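PA0821 (Pseudomonas aeruginosa, PDB 7DRG) is probably the immunity protein (antitoxin) that protects the cell against a putative VRR-NUC nuclease effector of its type VI secretion system. Local coordinates at residues B[269-274]-B[355-360]. Sequence-based numbering, arbitrary orientation.
Sequences VIQAGA and TNTLPE
Q271 brings the end of its amide against the CG2 methyl of T357, which sits obliquely beyond OE1 and NE2, 3.7 Å from OE1. The two side chains cross at about a right angle. With CG anti to the backbone N (chi1 173°) and an extended chain beyond it, Q271 reaches from strand 267-272 to the segment 355-360. NE2 donates a hydrogen bond to the backbone O of N356, at 3.0 Å and nearly straight (163°). The same nitrogen donates to the carbonyl O of G273, 3.1 Å from NE2, just past the strand end. Both acceptors lie close to the amide plane, 12° out of it, where the two N-H groups point. OE1 accepts a hydrogen bond from OH of Y262, which in turn accepts from the backbone N of L358. Together these bonds fix the rotation of the buried amide.

Next to this, N356 packs on A274. Its ND2 comes 3.4 Å from CB of A274, and its CB lies 3.4 Å from the carbonyl O of A274. N356 OD1 bonds to the backbone N of D353 and T357 OG1 to its backbone O. L163 of helix 161-173 packs against both Q271 and L358.

A buried glutamine amide thus ties the irregular C-terminal segment to strand 267-272, which lies antiparallel between strands 233-237 and 259-264 in this type VI immunity (TsiV) family protein.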
ATOM      1  N   VAL B 269     -23.815 -16.290 -15.356  1.00 19.78           N
ATOM      2  CA  VAL B 269     -23.049 -15.125 -14.925  1.00 19.79           C
ATOM      3  C   VAL B 269     -23.842 -14.420 -13.835  1.00 20.20           C
ATOM      4  O   VAL B 269     -25.036 -14.137 -14.004  1.00 22.06           O
ATOM      5  CB  VAL B 269     -22.744 -14.161 -16.083  1.00 19.38           C
ATOM      6  CG1 VAL B 269     -22.073 -12.878 -15.539  1.00 19.70           C
ATOM      7  CG2 VAL B 269     -21.847 -14.822 -17.100  1.00 20.46           C
ATOM      8  N   ILE B 270     -23.182 -14.146 -12.720  1.00 17.68           N
ATOM      9  CA  ILE B 270     -23.771 -13.423 -11.598  1.00 20.14           C
ATOM     10  C   ILE B 270     -23.249 -11.997 -11.636  1.00 22.90           C
ATOM     11  O   ILE B 270     -22.039 -11.782 -11.745  1.00 21.42           O
ATOM     12  CB  ILE B 270     -23.424 -14.097 -10.261  1.00 23.04           C
ATOM     13  CG1 ILE B 270     -23.833 -15.569 -10.284  1.00 25.99           C
ATOM     14  CG2 ILE B 270     -24.079 -13.349  -9.091  1.00 22.56           C
ATOM     15  CD1 ILE B 270     -23.389 -16.348  -9.072  1.00 30.86           C
ATOM     16  N   GLN B 271     -24.156 -11.025 -11.559  1.00 19.95           N
ATOM     17  CA  GLN B 271     -23.796  -9.614 -11.472  1.00 21.30           C
ATOM     18  C   GLN B 271     -23.987  -9.169 -10.028  1.00 22.69           C
ATOM     19  O   GLN B 271     -25.102  -9.234  -9.501  1.00 21.64           O
ATOM     20  CB  GLN B 271     -24.645  -8.766 -12.423  1.00 20.27           C
ATOM     21  CG  GLN B 271     -24.428  -7.259 -12.255  1.00 21.83           C
ATOM     22  CD  GLN B 271     -25.294  -6.422 -13.189  1.00 19.86           C
ATOM     23  OE1 GLN B 271     -25.848  -6.932 -14.170  1.00 23.61           O
ATOM     24  NE2 GLN B 271     -25.402  -5.131 -12.900  1.00 22.66           N
ATOM     25  N   ALA B 272     -22.904  -8.737  -9.388  1.00 19.22           N
ATOM     26  CA  ALA B 272     -22.937  -8.354  -7.975  1.00 19.95           C
ATOM     27  C   ALA B 272     -22.948  -6.833  -7.879  1.00 21.36           C
ATOM     28  O   ALA B 272     -21.903  -6.198  -7.763  1.00 22.69           O
ATOM     29  CB  ALA B 272     -21.742  -8.944  -7.229  1.00 21.44           C
ATOM     30  N   GLY B 273     -24.142  -6.246  -7.884  1.00 24.22           N
ATOM     31  CA  GLY B 273     -24.276  -4.818  -7.685  1.00 26.16           C
ATOM     32  C   GLY B 273     -24.498  -4.052  -8.979  1.00 24.25           C
ATOM     33  O   GLY B 273     -24.358  -4.568 -10.090  1.00 22.58           O
ATOM     34  N   ALA B 274     -24.835  -2.766  -8.801  1.00 24.93           N
ATOM     35  CA  ALA B 274     -25.245  -1.902  -9.904  1.00 28.80           C
ATOM     36  C   ALA B 274     -24.080  -1.479 -10.780  1.00 28.83           C
ATOM     37  O   ALA B 274     -24.298  -1.012 -11.903  1.00 29.87           O
ATOM     38  CB  ALA B 274     -25.948  -0.655  -9.352  1.00 28.90           C
ATOM     39  N   THR B 355     -31.288   0.528 -16.251  1.00 29.50           N
ATOM     40  CA  THR B 355     -30.133   1.275 -16.728  1.00 32.20           C
ATOM     41  C   THR B 355     -28.810   0.572 -16.467  1.00 30.31           C
ATOM     42  O   THR B 355     -27.800   0.967 -17.059  1.00 32.14           O
ATOM     43  CB  THR B 355     -30.079   2.666 -16.085  1.00 35.99           C
ATOM     44  OG1 THR B 355     -29.775   2.546 -14.690  1.00 42.83           O
ATOM     45  CG2 THR B 355     -31.414   3.384 -16.253  1.00 35.95           C
ATOM     46  N   ASN B 356     -28.773  -0.448 -15.604  1.00 25.84           N
ATOM     47  CA  ASN B 356     -27.496  -1.055 -15.237  1.00 21.88           C
ATOM     48  C   ASN B 356     -27.499  -2.581 -15.312  1.00 24.24           C
ATOM     49  O   ASN B 356     -26.510  -3.212 -14.916  1.00 25.02           O
ATOM     50  CB  ASN B 356     -27.054  -0.582 -13.841  1.00 27.49           C
ATOM     51  CG  ASN B 356     -28.104  -0.822 -12.774  1.00 25.75           C
ATOM     52  OD1 ASN B 356     -28.821  -1.817 -12.804  1.00 26.53           O
ATOM     53  ND2 ASN B 356     -28.200   0.101 -11.824  1.00 30.06           N
ATOM     54  N   THR B 357     -28.560  -3.190 -15.842  1.00 23.83           N
ATOM     55  CA  THR B 357     -28.612  -4.623 -16.099  1.00 24.15           C
ATOM     56  C   THR B 357     -29.071  -4.840 -17.533  1.00 26.66           C
ATOM     57  O   THR B 357     -29.641  -3.942 -18.159  1.00 26.31           O
ATOM     58  CB  THR B 357     -29.572  -5.368 -15.151  1.00 27.29           C
ATOM     59  OG1 THR B 357     -30.895  -4.831 -15.286  1.00 30.23           O
ATOM     60  CG2 THR B 357     -29.125  -5.238 -13.710  1.00 25.89           C
ATOM     61  N   LEU B 358     -28.824  -6.060 -18.048  1.00 22.78           N
ATOM     62  CA  LEU B 358     -29.381  -6.420 -19.349  1.00 21.94           C
ATOM     63  C   LEU B 358     -30.823  -6.893 -19.184  1.00 22.21           C
ATOM     64  O   LEU B 358     -31.156  -7.539 -18.186  1.00 25.36           O
ATOM     65  CB  LEU B 358     -28.565  -7.521 -20.013  1.00 23.95           C
ATOM     66  CG  LEU B 358     -27.065  -7.278 -20.174  1.00 23.96           C
ATOM     67  CD1 LEU B 358     -26.446  -8.460 -20.901  1.00 28.31           C
ATOM     68  CD2 LEU B 358     -26.798  -5.991 -20.931  1.00 25.67           C
ATOM     69  N   PRO B 359     -31.693  -6.594 -20.149  1.00 26.66           N
ATOM     70  CA  PRO B 359     -33.090  -7.040 -20.040  1.00 32.22           C
ATOM     71  C   PRO B 359     -33.254  -8.549 -19.927  1.00 29.01           C
ATOM     72  O   PRO B 359     -34.280  -9.006 -19.412  1.00 34.85           O
ATOM     73  CB  PRO B 359     -33.741  -6.500 -21.324  1.00 30.70           C
ATOM     74  CG  PRO B 359     -32.601  -6.068 -22.214  1.00 33.85           C
ATOM     75  CD  PRO B 359     -31.481  -5.697 -21.293  1.00 28.15           C
ATOM     76  N   GLU B 360     -32.281  -9.340 -20.369  1.00 29.79           N
ATOM     77  CA  GLU B 360     -32.422 -10.788 -20.340  1.00 28.82           C
ATOM     78  C   GLU B 360     -32.124 -11.394 -18.974  1.00 26.93           C
ATOM     79  O   GLU B 360     -32.127 -12.626 -18.856  1.00 31.74           O
ATOM     80  CB  GLU B 360     -31.522 -11.423 -21.396  1.00 28.81           C
ATOM     81  CG  GLU B 360     -30.039 -11.386 -21.081  1.00 28.06           C
ATOM     82  CD  GLU B 360     -29.197 -11.773 -22.282  1.00 35.52           C
ATOM     83  OE1 GLU B 360     -29.130 -10.975 -23.241  1.00 44.03           O
ATOM     84  OE2 GLU B 360     -28.613 -12.879 -22.271  1.00 30.24           O
TER